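Local atomic coordinates of choline kinase (Streptococcus pneumoniae, PDB entry 4R78), a protein that probably phosphorylates choline with ATP as a kinase of protein kinase-like fold, and is captured here with adenosine monophosphate in its nucleotide pocket. Residues T49-L54 against I63-G68; G91-N96 against K106-I111. All blocks are in the same frame, centred on the assembly; numbering follows the deposited sequence.

Contact 1 and contact 2 follow one another along the chain, the first closing before the second opens, and their centres lie about 13 Å apart. Both belong to the five-stranded antiparallel sheet of the N-terminal lobe. Contact 1 pairs strands 52-57 and 61-66 of a hairpin; contact 2 joins strand 105-109 to the loop that runs into edge strand 96-100. Strands 61-66 and 105-109 are neighbours, so the contacts meet directly: Ile63 O lies 2.8 Å from Asn108 N, and Ile63 packs on Tyr110. Both line part of the AMP pocket, contact 1 from the sheet and contact 2 from the hinge, as in protein kinases.

Contact 1: T49-L54 against I63-G68; sequences TNQNYL and IVKFFG. With AMP (adenosine monophosphate), chain C; MES (2-(N-morpholino)-ethanesulfonic acid), chain B.
Gln51 O accepts a bond from Phe66 N (2.8 Å, 163° at the hydrogen), opening the antiparallel pairing of a beta hairpin that roofs the nucleotide in this protein kinase-like fold. Two residues further along, Tyr53 and Val64 form a hydrogen-bonded pair, joined in both directions, and their CB atoms meet at 4.1 Å on the face that helix 20-30 covers through Met21 and Ile25. The other face carries Asn52, Lys65, Leu54 and Ile63. There Ile63 lays CG1 on the adenine, 3.6 Å from AMP C5, while Asn52 and Lys65 run side by side. Asn52 OD1 also takes a proton from a water that bonds weakly to Val64 O. Lys65 is fully extended, with CG anti to the backbone N (chi1 -166°), and this carries NZ to MES O1S at 2.8 Å; Asp214 and Glu216 are long, weak ion partners of the same amine. The MES sulfonate, probably from the crystallisation liquor, is also bonded by Gln51 NE2 through O2S and O3S. A second-shell hydroxyl helps to set that amide's rotation: Gln51 NE2 donates to Thr49 OG1 at 3.0 Å, almost exactly in the amide plane.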
loop_
_atom_site.group_PDB
_atom_site.type_symbol
_atom_site.label_atom_id
_atom_site.label_comp_id
_atom_site.label_asym_id
_atom_site.label_seq_id
_atom_site.Cartn_x
_atom_site.Cartn_y
_atom_site.Cartn_z
ATOM N N THR A 49 1.021 -3.924 -11.672
ATOM C CA THR A 49 2.456 -3.638 -11.704
ATOM C C THR A 49 3.291 -4.869 -12.043
ATOM O O THR A 49 2.778 -5.984 -12.081
ATOM C CB THR A 49 2.962 -3.065 -10.354
ATOM O OG1 THR A 49 3.071 -4.119 -9.384
ATOM C CG2 THR A 49 2.037 -1.963 -9.836
ATOM N N ASN A 50 4.585 -4.644 -12.273
ATOM C CA ASN A 50 5.538 -5.715 -12.553
ATOM C C ASN A 50 6.287 -6.193 -11.306
ATOM O O ASN A 50 7.381 -6.753 -11.408
ATOM C CB ASN A 50 6.536 -5.284 -13.644
ATOM C CG ASN A 50 7.411 -4.094 -13.228
ATOM O OD1 ASN A 50 7.460 -3.707 -12.060
ATOM N ND2 ASN A 50 8.104 -3.511 -14.200
ATOM N N GLN A 51 5.701 -5.971 -10.134
ATOM C CA GLN A 51 6.381 -6.275 -8.870
ATOM C C GLN A 51 6.264 -7.718 -8.389
ATOM O O GLN A 51 7.099 -8.179 -7.612
ATOM C CB GLN A 51 5.870 -5.364 -7.758
ATOM C CG GLN A 51 6.177 -3.900 -7.944
ATOM C CD GLN A 51 5.555 -3.071 -6.854
ATOM O OE1 GLN A 51 6.225 -2.676 -5.899
ATOM N NE2 GLN A 51 4.252 -2.828 -6.966
ATOM N N ASN A 52 5.223 -8.417 -8.824
ATOM C CA ASN A 52 4.830 -9.663 -8.176
ATOM C C ASN A 52 5.163 -10.912 -8.983
ATOM O O ASN A 52 4.872 -10.989 -10.179
ATOM C CB ASN A 52 3.346 -9.602 -7.823
ATOM C CG ASN A 52 3.023 -8.417 -6.931
ATOM O OD1 ASN A 52 3.508 -8.330 -5.804
ATOM N ND2 ASN A 52 2.233 -7.482 -7.445
ATOM N N TYR A 53 5.778 -11.880 -8.305
ATOM C CA TYR A 53 6.300 -13.088 -8.945
ATOM C C TYR A 53 6.055 -14.333 -8.109
ATOM O O TYR A 53 6.017 -14.275 -6.877
ATOM C CB TYR A 53 7.806 -12.956 -9.218
ATOM C CG TYR A 53 8.156 -11.803 -10.124
ATOM C CD1 TYR A 53 8.330 -11.996 -11.492
ATOM C CD2 TYR A 53 8.298 -10.514 -9.616
ATOM C CE1 TYR A 53 8.637 -10.932 -12.331
ATOM C CE2 TYR A 53 8.604 -9.450 -10.439
ATOM C CZ TYR A 53 8.772 -9.663 -11.794
ATOM O OH TYR A 53 9.069 -8.605 -12.616
ATOM N N LEU A 54 5.892 -15.459 -8.797
ATOM C CA LEU A 54 5.826 -16.758 -8.151
ATOM C C LEU A 54 7.111 -17.513 -8.464
ATOM O O LEU A 54 7.440 -17.733 -9.629
ATOM C CB LEU A 54 4.608 -17.547 -8.644
ATOM C CG LEU A 54 4.459 -19.002 -8.181
ATOM C CD1 LEU A 54 4.310 -19.087 -6.670
ATOM C CD2 LEU A 54 3.268 -19.649 -8.871
ATOM N N ILE A 63 6.100 -16.553 -2.838
ATOM C CA ILE A 63 5.566 -15.315 -3.397
ATOM C C ILE A 63 6.633 -14.234 -3.245
ATOM O O ILE A 63 7.165 -14.028 -2.155
ATOM C CB ILE A 63 4.243 -14.907 -2.689
ATOM C CG1 ILE A 63 3.099 -15.857 -3.085
ATOM C CG2 ILE A 63 3.891 -13.438 -2.956
ATOM C CD1 ILE A 63 2.672 -15.790 -4.555
ATOM N N VAL A 64 6.952 -13.563 -4.347
ATOM C CA VAL A 64 8.013 -12.563 -4.364
ATOM C C VAL A 64 7.457 -11.193 -4.745
ATOM O O VAL A 64 6.714 -11.062 -5.724
ATOM C CB VAL A 64 9.163 -12.966 -5.326
ATOM C CG1 VAL A 64 10.284 -11.941 -5.288
ATOM C CG2 VAL A 64 9.706 -14.348 -4.972
ATOM N N LYS A 65 7.790 -10.178 -3.951
ATOM C CA LYS A 65 7.517 -8.805 -4.346
ATOM C C LYS A 65 8.821 -8.038 -4.526
ATOM O O LYS A 65 9.558 -7.793 -3.566
ATOM C CB LYS A 65 6.598 -8.093 -3.352
ATOM C CG LYS A 65 6.030 -6.802 -3.919
ATOM C CD LYS A 65 5.011 -6.152 -3.000
ATOM C CE LYS A 65 4.391 -4.936 -3.683
ATOM N NZ LYS A 65 3.365 -4.262 -2.835
ATOM N N PHE A 66 9.107 -7.691 -5.775
ATOM C CA PHE A 66 10.267 -6.890 -6.128
ATOM C C PHE A 66 9.790 -5.436 -6.142
ATOM O O PHE A 66 9.235 -4.966 -7.141
ATOM C CB PHE A 66 10.765 -7.315 -7.514
ATOM C CG PHE A 66 12.190 -6.916 -7.820
ATOM C CD1 PHE A 66 12.655 -5.623 -7.573
ATOM C CD2 PHE A 66 13.058 -7.834 -8.406
ATOM C CE1 PHE A 66 13.969 -5.265 -7.875
ATOM C CE2 PHE A 66 14.373 -7.486 -8.716
ATOM C CZ PHE A 66 14.829 -6.197 -8.450
ATOM N N PHE A 67 9.991 -4.735 -5.029
ATOM C CA PHE A 67 9.446 -3.387 -4.853
ATOM C C PHE A 67 10.518 -2.299 -4.947
ATOM O O PHE A 67 10.203 -1.107 -4.963
ATOM C CB PHE A 67 8.736 -3.278 -3.496
ATOM C CG PHE A 67 9.655 -3.474 -2.320
ATOM C CD1 PHE A 67 9.789 -4.725 -1.727
ATOM C CD2 PHE A 67 10.407 -2.410 -1.820
ATOM C CE1 PHE A 67 10.653 -4.915 -0.649
ATOM C CE2 PHE A 67 11.275 -2.592 -0.748
ATOM C CZ PHE A 67 11.398 -3.845 -0.162
ATOM N N GLY A 68 11.782 -2.711 -4.988
ATOM C CA GLY A 68 12.899 -1.785 -4.828
ATOM C C GLY A 68 13.289 -0.910 -6.002
ATOM O O GLY A 68 13.997 0.081 -5.808
HETATM P P AMP C . -0.851 -6.973 -4.730
HETATM O O1P AMP C . -0.302 -5.567 -4.683
HETATM O O2P AMP C . -1.483 -7.352 -6.047
HETATM O O3P AMP C . -1.658 -7.362 -3.515
HETATM O "O5'" AMP C . 0.447 -7.920 -4.639
HETATM C "C5'" AMP C . 0.373 -9.184 -3.981
HETATM C "C4'" AMP C . -0.596 -10.097 -4.720
HETATM O "O4'" AMP C . -0.036 -11.410 -4.834
HETATM C "C3'" AMP C . -1.911 -10.238 -3.969
HETATM O "O3'" AMP C . -2.942 -9.459 -4.585
HETATM C "C2'" AMP C . -2.236 -11.719 -4.010
HETATM O "O2'" AMP C . -3.134 -12.005 -5.081
HETATM C "C1'" AMP C . -0.918 -12.410 -4.307
HETATM N N9 AMP C . -0.352 -13.002 -3.064
HETATM C C8 AMP C . 0.351 -12.339 -2.126
HETATM N N7 AMP C . 0.736 -13.153 -1.113
HETATM C C5 AMP C . 0.279 -14.381 -1.403
HETATM C C6 AMP C . 0.336 -15.711 -0.756
HETATM N N6 AMP C . 0.979 -15.870 0.426
HETATM N N1 AMP C . -0.268 -16.748 -1.383
HETATM C C2 AMP C . -0.909 -16.592 -2.559
HETATM N N3 AMP C . -1.000 -15.410 -3.203
HETATM C C4 AMP C . -0.438 -14.284 -2.688
HETATM O O1 MES B . -2.069 3.266 -6.074
HETATM C C2 MES B . -1.333 2.407 -6.923
HETATM C C3 MES B . 0.037 2.283 -6.300
HETATM N N4 MES B . -0.138 1.749 -4.959
HETATM C C5 MES B . -1.304 2.036 -4.117
HETATM C C6 MES B . -2.495 2.564 -4.913
HETATM C C7 MES B . 0.944 0.942 -4.405
HETATM C C8 MES B . 0.792 -0.497 -4.899
HETATM S S MES B . 2.220 -1.314 -4.642
HETATM O O1S MES B . 2.340 -1.663 -3.208
HETATM O O2S MES B . 2.209 -2.560 -5.439
HETATM O O3S MES B . 3.350 -0.444 -5.040
HETATM O O HOH W 1 7.767 -0.468 -6.306
HETATM O O HOH W 2 5.531 -1.776 -3.383
HETATM O O HOH W 3 4.092 -10.413 -4.386
#

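Contact 2: G91-N96 against K106-I111. With AMP (adenosine monophosphate), chain C.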
loop_
_atom_site.group_PDB
_atom_site.type_symbol
_atom_site.label_atom_id
_atom_site.label_comp_id
_atom_site.label_asym_id
_atom_site.label_seq_id
_atom_site.Cartn_x
_atom_site.Cartn_y
_atom_site.Cartn_z
ATOM N N GLY A 91 -0.193 -11.040 13.711
ATOM C CA GLY A 91 -0.739 -12.154 12.940
ATOM C C GLY A 91 -1.537 -11.744 11.712
ATOM O O GLY A 91 -2.347 -12.519 11.206
ATOM N N LEU A 92 -1.299 -10.529 11.224
ATOM C CA LEU A 92 -2.049 -10.003 10.088
ATOM C C LEU A 92 -1.420 -10.359 8.745
ATOM O O LEU A 92 -2.110 -10.756 7.816
ATOM C CB LEU A 92 -2.223 -8.487 10.210
ATOM C CG LEU A 92 -3.061 -7.973 11.386
ATOM C CD1 LEU A 92 -3.060 -6.453 11.417
ATOM C CD2 LEU A 92 -4.487 -8.517 11.331
ATOM N N ASP A 93 -0.104 -10.213 8.658
ATOM C CA ASP A 93 0.628 -10.477 7.425
ATOM C C ASP A 93 0.934 -11.967 7.303
ATOM O O ASP A 93 0.913 -12.703 8.298
ATOM C CB ASP A 93 1.926 -9.659 7.429
ATOM C CG ASP A 93 2.515 -9.431 6.034
ATOM O OD1 ASP A 93 2.008 -9.960 5.018
ATOM O OD2 ASP A 93 3.530 -8.708 5.964
ATOM N N VAL A 94 1.205 -12.403 6.077
ATOM C CA VAL A 94 1.698 -13.752 5.821
ATOM C C VAL A 94 3.159 -13.888 6.264
ATOM O O VAL A 94 3.821 -12.899 6.603
ATOM C CB VAL A 94 1.542 -14.152 4.329
ATOM C CG1 VAL A 94 0.076 -14.102 3.907
ATOM C CG2 VAL A 94 2.387 -13.251 3.430
ATOM N N LYS A 95 3.660 -15.117 6.251
ATOM C CA LYS A 95 5.020 -15.409 6.693
ATOM C C LYS A 95 6.088 -14.888 5.730
ATOM O O LYS A 95 6.006 -15.102 4.518
ATOM C CB LYS A 95 5.198 -16.914 6.893
ATOM C CG LYS A 95 6.527 -17.298 7.508
ATOM C CD LYS A 95 6.729 -18.797 7.459
ATOM C CE LYS A 95 7.936 -19.226 8.266
ATOM N NZ LYS A 95 7.738 -19.023 9.731
ATOM N N ASN A 96 7.094 -14.219 6.291
ATOM C CA ASN A 96 8.247 -13.743 5.527
ATOM C C ASN A 96 9.456 -14.669 5.669
ATOM O O ASN A 96 9.778 -15.108 6.778
ATOM C CB ASN A 96 8.632 -12.331 5.980
ATOM C CG ASN A 96 9.799 -11.765 5.193
ATOM O OD1 ASN A 96 9.705 -11.539 3.982
ATOM N ND2 ASN A 96 10.910 -11.543 5.876
ATOM N N LYS A 106 11.062 -8.851 -1.384
ATOM C CA LYS A 106 10.424 -9.598 -0.310
ATOM C C LYS A 106 10.081 -10.992 -0.805
ATOM O O LYS A 106 9.505 -11.152 -1.881
ATOM C CB LYS A 106 9.158 -8.864 0.146
ATOM C CG LYS A 106 8.383 -9.563 1.263
ATOM C CD LYS A 106 7.200 -8.713 1.739
ATOM C CE LYS A 106 6.041 -8.723 0.747
ATOM N NZ LYS A 106 4.946 -7.786 1.153
ATOM N N VAL A 107 10.459 -12.001 -0.024
ATOM C CA VAL A 107 10.140 -13.385 -0.355
ATOM C C VAL A 107 9.298 -13.973 0.770
ATOM O O VAL A 107 9.761 -14.098 1.906
ATOM C CB VAL A 107 11.411 -14.241 -0.567
ATOM C CG1 VAL A 107 11.037 -15.655 -1.002
ATOM C CG2 VAL A 107 12.340 -13.595 -1.588
ATOM N N ASN A 108 8.058 -14.327 0.436
ATOM C CA ASN A 108 7.066 -14.774 1.409
ATOM C C ASN A 108 6.542 -16.169 1.097
ATOM O O ASN A 108 6.756 -16.694 0.001
ATOM C CB ASN A 108 5.887 -13.788 1.441
ATOM C CG ASN A 108 6.168 -12.547 2.277
ATOM O OD1 ASN A 108 7.255 -12.372 2.825
ATOM N ND2 ASN A 108 5.176 -11.671 2.372
ATOM N N GLU A 109 5.844 -16.758 2.064
ATOM C CA GLU A 109 5.142 -18.017 1.842
ATOM C C GLU A 109 4.124 -17.887 0.710
ATOM O O GLU A 109 3.528 -16.822 0.510
ATOM C CB GLU A 109 4.453 -18.489 3.129
ATOM C CG GLU A 109 3.284 -17.612 3.585
ATOM C CD GLU A 109 2.518 -18.192 4.756
ATOM O OE1 GLU A 109 2.104 -17.404 5.627
ATOM O OE2 GLU A 109 2.328 -19.429 4.809
ATOM N N TYR A 110 3.953 -18.974 -0.036
ATOM C CA TYR A 110 2.879 -19.081 -1.015
ATOM C C TYR A 110 1.742 -19.881 -0.396
ATOM O O TYR A 110 1.930 -21.019 0.040
ATOM C CB TYR A 110 3.374 -19.753 -2.303
ATOM C CG TYR A 110 2.295 -20.019 -3.342
ATOM C CD1 TYR A 110 1.599 -18.971 -3.945
ATOM C CD2 TYR A 110 1.985 -21.320 -3.732
ATOM C CE1 TYR A 110 0.616 -19.210 -4.903
ATOM C CE2 TYR A 110 1.006 -21.570 -4.692
ATOM C CZ TYR A 110 0.327 -20.511 -5.271
ATOM O OH TYR A 110 -0.645 -20.753 -6.219
ATOM N N ILE A 111 0.570 -19.264 -0.341
ATOM C CA ILE A 111 -0.621 -19.928 0.156
ATOM C C ILE A 111 -1.409 -20.462 -1.032
ATOM O O ILE A 111 -1.945 -19.690 -1.832
ATOM C CB ILE A 111 -1.485 -18.983 1.013
ATOM C CG1 ILE A 111 -0.659 -18.445 2.190
ATOM C CG2 ILE A 111 -2.755 -19.702 1.491
ATOM C CD1 ILE A 111 -1.366 -17.414 3.035
HETATM P P AMP C . -0.851 -6.973 -4.730
HETATM O O1P AMP C . -0.302 -5.567 -4.683
HETATM O O2P AMP C . -1.483 -7.352 -6.047
HETATM O O3P AMP C . -1.658 -7.362 -3.515
HETATM O "O5'" AMP C . 0.447 -7.920 -4.639
HETATM C "C5'" AMP C . 0.373 -9.184 -3.981
HETATM C "C4'" AMP C . -0.596 -10.097 -4.720
HETATM O "O4'" AMP C . -0.036 -11.410 -4.834
HETATM C "C3'" AMP C . -1.911 -10.238 -3.969
HETATM O "O3'" AMP C . -2.942 -9.459 -4.585
HETATM C "C2'" AMP C . -2.236 -11.719 -4.010
HETATM O "O2'" AMP C . -3.134 -12.005 -5.081
HETATM C "C1'" AMP C . -0.918 -12.410 -4.307
HETATM N N9 AMP C . -0.352 -13.002 -3.064
HETATM C C8 AMP C . 0.351 -12.339 -2.126
HETATM N N7 AMP C . 0.736 -13.153 -1.113
HETATM C C5 AMP C . 0.279 -14.381 -1.403
HETATM C C6 AMP C . 0.336 -15.711 -0.756
HETATM N N6 AMP C . 0.979 -15.870 0.426
HETATM N N1 AMP C . -0.268 -16.748 -1.383
HETATM C C2 AMP C . -0.909 -16.592 -2.559
HETATM N N3 AMP C . -1.000 -15.410 -3.203
HETATM C C4 AMP C . -0.438 -14.284 -2.688
HETATM O O HOH W 4 3.076 -9.450 2.487
HETATM O O HOH W 5 4.409 -7.028 3.922
#
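Lys95 and Glu109 clasp each other through two bonds where the segment 91-96 meets 106-111. Lys95 N donates to Glu109 OE1 at 2.8 Å in a nearly straight bond, reaching the carboxylate on its anti side, 29° out of the plane; in return Glu109 N donates to Lys95 O at 3.0 Å. A chi1 of 68° sets CG of Glu109 between its backbone N and carbonyl carbon, and the extended chain then brings OE1 back to the loop. The tight part of the contact is built round Val94. Its CG2 branch meets the Asn108 amide, the two side chains crossing at about a right angle, while CG1 touches Ile111 CD1 at 3.7 Å. Asn96 and Asn108 make a non-hydrogen-bonded pair, with their amide planes 80° apart.

This packing borders the adenine. Ile111 N donates to AMP N1 at 2.8 Å and Glu109 O lies 2.7 Å from AMP N6, the backbone recognition expected of a kinase hinge, and Tyr110 CD1 approaches AMP C2.

Elsewhere the contact is looser and wetter. The Lys95 side chain is exposed to solvent. Asp93 and Lys106 have opposite charges but do not touch: two waters span them, one donating to Asp93 OD1, the other to OD2, and each accepting from Lys106 NZ. The same amine forms salt bridges to Asp214 and Glu216.

Strand 105-109 runs between strands 61-66 and 96-100, with Val107 bonded through its backbone to Tyr97 and Leu98. On the loop's side, Asp93 and Asn96 rest on Leu84 of helix 77-87, and Val94 reaches Ile213, just beyond strand 210-212.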